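Local coordinates for transaminase (Bacillus megaterium, PDB 5G0A) that catalyses S-selective, pyridoxal-5'-phosphate-dependent transfer of amino groups, as an omega-transaminase of the class-III aminotransferase family, at the interface of chains A and B. Numbering follows the deposited sequence. Chains: chain A/B, Transaminase.

Contact 1: the interface of chains A and B. Residues chain A 214, 218, 221; chain B 145-146, 197.
A:Arg221 reaches across from helix 214-226 to meet B:Glu145 and B:Met197, which both stand on loops of the other chain. Its CB lies beside the carboxylate of B:Glu145, 3.8 Å from OE2. The chain then bends at chi3 (62°), and this turn lays the guanidinium against the thioether of B:Met197 while its tip points at the glutamate. CD packs against both SD and CE of the methionine. SD of B:Met197 sits over one face of the guanidinium, 3.1 Å from NE of A:Arg221 and toward the rim; NE also makes a weak, bent hydrogen bond to B:Glu145 OE2. CZ of A:Arg221 is still 3.4 Å from SD of B:Met197, and NH1 of A:Arg221 is 4.0 Å from the same SD. NH2 of A:Arg221 turns instead to the carboxylate, with a salt bridge and nearly straight hydrogen bond (171° at H) of 2.9 Å to B:Glu145 OE1. The oxygen lies in the guanidinium plane but is approached from above its own carboxylate plane, the two flat groups being turned 72° apart. NH2 of A:Arg221 also comes 3.5 Å from CE1 of B:His146. Arginine suits this place by offering a face to sulphur and N-H groups to a carboxylate, which the extended glutamate chain carries out to it. Flexible, polarisable methionine serves several neighbours: SD of B:Met197 meets the flat ring edge of A:Tyr218 in plane, 3.5 Å from CD1, and CE reaches A:Leu214 CD1 at 4.1 Å. The patch probably helps hold the chains together and may help set the loop leading into the cofactor pocket.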
ATOM      1  N   LEU A 214     -16.681 -25.011   6.220  1.00 31.18           N
ATOM      2  CA  LEU A 214     -16.554 -23.683   6.841  1.00 34.40           C
ATOM      3  C   LEU A 214     -15.408 -22.829   6.256  1.00 31.45           C
ATOM      4  O   LEU A 214     -15.598 -21.658   5.986  1.00 30.62           O
ATOM      5  CB  LEU A 214     -16.391 -23.814   8.372  1.00 36.90           C
ATOM      6  CG  LEU A 214     -15.949 -22.578   9.174  1.00 39.19           C
ATOM      7  CD1 LEU A 214     -16.905 -21.414   8.945  1.00 39.16           C
ATOM      8  CD2 LEU A 214     -15.808 -22.875  10.664  1.00 37.92           C
ATOM      9  N   TYR A 218     -16.227 -19.366   4.308  1.00 29.48           N
ATOM     10  CA  TYR A 218     -15.663 -18.100   4.774  1.00 29.92           C
ATOM     11  C   TYR A 218     -14.789 -17.401   3.697  1.00 27.73           C
ATOM     12  O   TYR A 218     -14.810 -16.157   3.545  1.00 26.63           O
ATOM     13  CB  TYR A 218     -14.850 -18.334   6.051  1.00 31.29           C
ATOM     14  CG  TYR A 218     -14.461 -17.029   6.688  1.00 35.00           C
ATOM     15  CD1 TYR A 218     -15.346 -16.345   7.518  1.00 40.79           C
ATOM     16  CD2 TYR A 218     -13.224 -16.447   6.419  1.00 36.08           C
ATOM     17  CE1 TYR A 218     -14.993 -15.128   8.092  1.00 43.36           C
ATOM     18  CE2 TYR A 218     -12.861 -15.247   6.983  1.00 36.90           C
ATOM     19  CZ  TYR A 218     -13.740 -14.591   7.815  1.00 43.29           C
ATOM     20  OH  TYR A 218     -13.361 -13.384   8.353  1.00 49.44           O
ATOM     21  N   ARG A 221     -17.116 -15.805   1.367  1.00 28.54           N
ATOM     22  CA  ARG A 221     -17.617 -14.555   1.970  1.00 30.15           C
ATOM     23  C   ARG A 221     -16.623 -13.389   1.881  1.00 27.84           C
ATOM     24  O   ARG A 221     -17.016 -12.239   1.659  1.00 27.49           O
ATOM     25  CB  ARG A 221     -18.000 -14.783   3.431  1.00 33.30           C
ATOM     26  CG  ARG A 221     -19.269 -15.585   3.605  1.00 36.65           C
ATOM     27  CD  ARG A 221     -19.489 -15.881   5.069  1.00 42.05           C
ATOM     28  NE  ARG A 221     -19.656 -14.668   5.884  1.00 47.41           N
ATOM     29  CZ  ARG A 221     -20.800 -14.320   6.469  1.00 46.83           C
ATOM     30  NH1 ARG A 221     -21.874 -15.090   6.324  1.00 45.75           N
ATOM     31  NH2 ARG A 221     -20.870 -13.224   7.214  1.00 42.56           N
TER
ATOM     32  N   GLU B 145     -15.799  -7.865   9.296  1.00 24.69           N
ATOM     33  CA  GLU B 145     -16.732  -7.970   8.183  1.00 27.10           C
ATOM     34  C   GLU B 145     -18.064  -7.290   8.555  1.00 26.75           C
ATOM     35  O   GLU B 145     -18.625  -7.569   9.619  1.00 26.24           O
ATOM     36  CB  GLU B 145     -16.964  -9.457   7.897  1.00 29.07           C
ATOM     37  CG  GLU B 145     -17.712  -9.722   6.607  1.00 34.30           C
ATOM     38  CD  GLU B 145     -18.259 -11.140   6.540  1.00 37.79           C
ATOM     39  OE1 GLU B 145     -18.361 -11.808   7.596  1.00 43.71           O
ATOM     40  OE2 GLU B 145     -18.598 -11.560   5.425  1.00 42.04           O
ATOM     41  N   HIS B 146     -18.546  -6.406   7.673  1.00 25.53           N
ATOM     42  CA  HIS B 146     -19.814  -5.665   7.835  1.00 25.31           C
ATOM     43  C   HIS B 146     -19.751  -4.438   8.749  1.00 25.41           C
ATOM     44  O   HIS B 146     -20.736  -3.719   8.898  1.00 25.62           O
ATOM     45  CB  HIS B 146     -20.992  -6.596   8.206  1.00 26.43           C
ATOM     46  CG  HIS B 146     -21.135  -7.765   7.271  1.00 28.67           C
ATOM     47  ND1 HIS B 146     -21.489  -9.026   7.698  1.00 31.63           N
ATOM     48  CD2 HIS B 146     -20.932  -7.863   5.935  1.00 28.44           C
ATOM     49  CE1 HIS B 146     -21.519  -9.849   6.663  1.00 31.19           C
ATOM     50  NE2 HIS B 146     -21.184  -9.168   5.581  1.00 32.19           N
ATOM     51  N   MET B 197     -20.870 -14.580  12.473  1.00 46.02           N
ATOM     52  CA  MET B 197     -20.308 -15.677  11.713  1.00 52.15           C
ATOM     53  C   MET B 197     -20.134 -16.835  12.699  1.00 51.29           C
ATOM     54  O   MET B 197     -19.937 -16.620  13.901  1.00 55.32           O
ATOM     55  CB  MET B 197     -18.951 -15.255  11.128  1.00 53.25           C
ATOM     56  CG  MET B 197     -18.273 -16.270  10.217  1.00 58.54           C
ATOM     57  SD  MET B 197     -18.682 -16.059   8.476  1.00 63.61           S
ATOM     58  CE  MET B 197     -18.521 -17.751   7.913  1.00 61.83           C
TER

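Contact 2: the interface of chains A and B. Residues chain A 145-146, 160, 191, 407; chain B 218, 221-222, 225-226.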
ATOM      1  N   GLU A 145      -3.949 -18.675   5.747  1.00 22.90           N
ATOM      2  CA  GLU A 145      -3.134 -18.790   6.961  1.00 26.33           C
ATOM      3  C   GLU A 145      -2.206 -20.005   6.853  1.00 24.17           C
ATOM      4  O   GLU A 145      -2.678 -21.119   6.536  1.00 24.63           O
ATOM      5  CB  GLU A 145      -4.012 -18.913   8.237  1.00 28.42           C
ATOM      6  CG  GLU A 145      -3.151 -18.653   9.490  1.00 33.03           C
ATOM      7  CD  GLU A 145      -3.812 -18.809  10.857  1.00 40.91           C
ATOM      8  OE1 GLU A 145      -4.954 -19.304  10.954  1.00 37.50           O
ATOM      9  OE2 GLU A 145      -3.141 -18.422  11.852  1.00 40.84           O
ATOM     10  N   HIS A 146      -0.915 -19.780   7.151  1.00 22.21           N
ATOM     11  CA  HIS A 146       0.161 -20.795   7.197  1.00 23.29           C
ATOM     12  C   HIS A 146       0.720 -21.216   5.841  1.00 22.02           C
ATOM     13  O   HIS A 146       1.635 -22.040   5.801  1.00 23.11           O
ATOM     14  CB  HIS A 146      -0.224 -22.070   8.003  1.00 24.07           C
ATOM     15  CG  HIS A 146      -0.786 -21.779   9.358  1.00 27.02           C
ATOM     16  ND1 HIS A 146      -1.841 -22.492   9.892  1.00 28.76           N
ATOM     17  CD2 HIS A 146      -0.483 -20.813  10.257  1.00 27.08           C
ATOM     18  CE1 HIS A 146      -2.146 -21.988  11.074  1.00 31.14           C
ATOM     19  NE2 HIS A 146      -1.330 -20.979  11.324  1.00 29.03           N
ATOM     20  N   ARG A 160       1.920 -16.575   4.469  1.00 20.75           N
ATOM     21  CA  ARG A 160       1.342 -16.237   5.774  1.00 22.43           C
ATOM     22  C   ARG A 160       1.813 -17.264   6.808  1.00 22.80           C
ATOM     23  O   ARG A 160       1.053 -17.742   7.651  1.00 23.68           O
ATOM     24  CB  ARG A 160      -0.196 -16.108   5.732  1.00 22.18           C
ATOM     25  CG  ARG A 160      -0.742 -14.976   4.844  1.00 23.37           C
ATOM     26  CD  ARG A 160      -0.129 -13.596   5.136  1.00 24.57           C
ATOM     27  NE  ARG A 160       0.159 -13.423   6.567  1.00 24.78           N
ATOM     28  CZ  ARG A 160       0.991 -12.512   7.071  1.00 26.05           C
ATOM     29  NH1 ARG A 160       1.615 -11.644   6.275  1.00 26.21           N
ATOM     30  NH2 ARG A 160       1.227 -12.475   8.378  1.00 27.85           N
ATOM     31  N   MET A 191      -5.848 -12.800   3.522  1.00 24.83           N
ATOM     32  CA  MET A 191      -5.580 -14.077   4.155  1.00 25.24           C
ATOM     33  C   MET A 191      -6.887 -14.734   4.559  1.00 25.79           C
ATOM     34  O   MET A 191      -7.588 -14.245   5.471  1.00 27.29           O
ATOM     35  CB  MET A 191      -4.685 -13.910   5.383  1.00 25.38           C
ATOM     36  CG  MET A 191      -4.310 -15.241   6.009  1.00 25.82           C
ATOM     37  SD  MET A 191      -3.230 -15.135   7.425  1.00 26.17           S
ATOM     38  CE  MET A 191      -4.352 -14.499   8.678  1.00 27.69           C
ATOM     39  N   ASN A 407       1.958 -20.675  14.528  1.00 26.54           N
ATOM     40  CA  ASN A 407       2.259 -19.257  14.732  1.00 25.99           C
ATOM     41  C   ASN A 407       3.451 -19.000  15.658  1.00 24.59           C
ATOM     42  O   ASN A 407       3.603 -17.913  16.167  1.00 26.85           O
ATOM     43  CB  ASN A 407       1.011 -18.479  15.213  1.00 27.62           C
ATOM     44  CG  ASN A 407       0.032 -18.191  14.092  1.00 30.41           C
ATOM     45  OD1 ASN A 407       0.417 -18.010  12.937  1.00 31.24           O
ATOM     46  ND2 ASN A 407      -1.253 -18.157  14.429  1.00 29.44           N
TER
ATOM     47  N   TYR B 218     -10.648 -16.856  15.964  1.00 29.95           N
ATOM     48  CA  TYR B 218     -10.050 -16.609  14.673  1.00 30.00           C
ATOM     49  C   TYR B 218      -9.397 -15.206  14.573  1.00 28.81           C
ATOM     50  O   TYR B 218      -8.319 -15.055  13.997  1.00 28.07           O
ATOM     51  CB  TYR B 218     -11.036 -16.845  13.528  1.00 32.93           C
ATOM     52  CG  TYR B 218     -10.286 -16.805  12.229  1.00 34.88           C
ATOM     53  CD1 TYR B 218      -9.278 -17.737  11.964  1.00 38.30           C
ATOM     54  CD2 TYR B 218     -10.501 -15.790  11.303  1.00 37.88           C
ATOM     55  CE1 TYR B 218      -8.547 -17.679  10.792  1.00 38.89           C
ATOM     56  CE2 TYR B 218      -9.779 -15.734  10.120  1.00 35.78           C
ATOM     57  CZ  TYR B 218      -8.803 -16.684   9.878  1.00 39.80           C
ATOM     58  OH  TYR B 218      -8.061 -16.634   8.724  1.00 40.07           O
ATOM     59  N   ARG B 221      -6.108 -15.611  16.198  1.00 26.12           N
ATOM     60  CA  ARG B 221      -5.207 -16.301  15.258  1.00 28.64           C
ATOM     61  C   ARG B 221      -4.665 -15.347  14.202  1.00 26.87           C
ATOM     62  O   ARG B 221      -3.504 -15.405  13.840  1.00 26.03           O
ATOM     63  CB  ARG B 221      -5.929 -17.450  14.560  1.00 32.88           C
ATOM     64  CG  ARG B 221      -6.008 -18.751  15.343  1.00 38.09           C
ATOM     65  CD  ARG B 221      -6.374 -19.858  14.364  1.00 44.21           C
ATOM     66  NE  ARG B 221      -6.354 -21.196  14.958  1.00 53.02           N
ATOM     67  CZ  ARG B 221      -5.944 -22.282  14.311  1.00 48.73           C
ATOM     68  NH1 ARG B 221      -5.505 -22.180  13.057  1.00 52.01           N
ATOM     69  NH2 ARG B 221      -5.954 -23.460  14.916  1.00 55.60           N
ATOM     70  N   MET B 222      -5.513 -14.451  13.703  1.00 25.80           N
ATOM     71  CA  MET B 222      -5.041 -13.494  12.714  1.00 26.10           C
ATOM     72  C   MET B 222      -3.981 -12.556  13.307  1.00 25.44           C
ATOM     73  O   MET B 222      -2.962 -12.259  12.678  1.00 24.42           O
ATOM     74  CB  MET B 222      -6.223 -12.685  12.176  1.00 27.20           C
ATOM     75  CG  MET B 222      -7.151 -13.477  11.276  1.00 31.72           C
ATOM     76  SD  MET B 222      -8.540 -12.405  10.856  1.00 38.27           S
ATOM     77  CE  MET B 222      -7.626 -10.990  10.303  1.00 36.28           C
ATOM     78  N   ASN B 225      -0.774 -14.368  13.782  1.00 25.58           N
ATOM     79  CA  ASN B 225      -0.132 -14.618  12.473  1.00 25.59           C
ATOM     80  C   ASN B 225       0.599 -13.391  11.916  1.00 23.82           C
ATOM     81  O   ASN B 225       1.718 -13.495  11.417  1.00 25.55           O
ATOM     82  CB  ASN B 225      -1.151 -15.125  11.456  1.00 24.31           C
ATOM     83  CG  ASN B 225      -0.509 -15.565  10.153  1.00 25.50           C
ATOM     84  OD1 ASN B 225      -0.242 -14.745   9.252  1.00 26.93           O
ATOM     85  ND2 ASN B 225      -0.255 -16.859  10.037  1.00 27.61           N
ATOM     86  N   TYR B 226      -0.037 -12.222  12.035  1.00 24.09           N
ATOM     87  CA  TYR B 226       0.526 -10.984  11.530  1.00 21.99           C
ATOM     88  C   TYR B 226       1.497 -10.379  12.524  1.00 24.74           C
ATOM     89  O   TYR B 226       2.226  -9.449  12.178  1.00 26.36           O
ATOM     90  CB  TYR B 226      -0.574  -9.986  11.163  1.00 24.30           C
ATOM     91  CG  TYR B 226      -1.101 -10.198   9.765  1.00 23.97           C
ATOM     92  CD1 TYR B 226      -2.134 -11.113   9.510  1.00 24.85           C
ATOM     93  CD2 TYR B 226      -0.546  -9.497   8.685  1.00 23.61           C
ATOM     94  CE1 TYR B 226      -2.592 -11.315   8.205  1.00 26.02           C
ATOM     95  CE2 TYR B 226      -1.003  -9.678   7.399  1.00 26.70           C
ATOM     96  CZ  TYR B 226      -2.028 -10.586   7.162  1.00 27.06           C
ATOM     97  OH  TYR B 226      -2.491 -10.766   5.855  1.00 28.23           O
TER
HETATM   98  O   HOH W   1      -5.378 -10.551   5.338  1.00 32.04           O
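Hydrogen bonds between A:Arg160 and B:Asn225 lead this contact. B:Asn225 projects from helix 214-226 with CG anti to its backbone N (chi1 -173°), which carries the amide toward chain A. OD1 of B:Asn225 is gripped side-on by NE (3.0 Å) and NH2 (2.8 Å) of A:Arg160. OD1 lies close to the guanidinium plane, and NE approaches it almost in line with the C=O bond. The amide nitrogen ND2 of B:Asn225 donates a nearly straight bond (175° at H) of 2.9 Å to the backbone O of A:Arg160, and a more bent one to OD1 of A:Asn407. Asparagine suits the place because one short, flat group both accepts and donates, and bonds at both ends fix its rotation. In a second shell, ND2 of A:Asn407 donates to OE2 of A:Glu145, linking that carboxylate to the same network.

Charge adds a looser pairing: A:Glu145 OE1 and B:Arg221 NH1 form a salt bridge at 3.6 Å, with the carboxylate and guanidinium planes steeply inclined to each other.

Stacking engages the guanidinium of A:Arg160 a second time. It lies flat over the ring of B:Tyr226, the planes 7° apart, with NH2 of A:Arg160 3.5 Å from the ring centroid of B:Tyr226 in a cation-pi contact. The arginine chain, bent at both chi2 and chi3, folds back to present edge and face together; a tyrosine offers a broad electron-rich surface for that face.

Apolar packing centres on A:Met191. Its SD rests against the amide of B:Asn225, while its bent terminus puts CE of A:Met191 3.7 Å from CE1 of B:Tyr226 and also near CG of B:Met222. Lastly, the O of a water bridges the subunits, 2.9 Å from both the backbone N of A:Met191 and the phenol OH of B:Tyr226.

The C-alpha centres of contact 1 and contact 2 lie about 16 Å apart in one two-fold symmetric interface. Both contain Tyr218 and Arg221 of helix 214-226, from chain A in contact 1 and chain B in contact 2, with Glu145 and His146 of the opposite loop. The symmetry repeats each contact with the chains exchanged, so the Arg221-Glu145 pair appears in both. Contact 1 begins at Leu214, whereas contact 2 extends to Tyr226; together they show the helix engaging its partner along its length. Arg221 is bent at chi3 in contact 1 but extended to NE in contact 2, suggesting a side chain that can adjust.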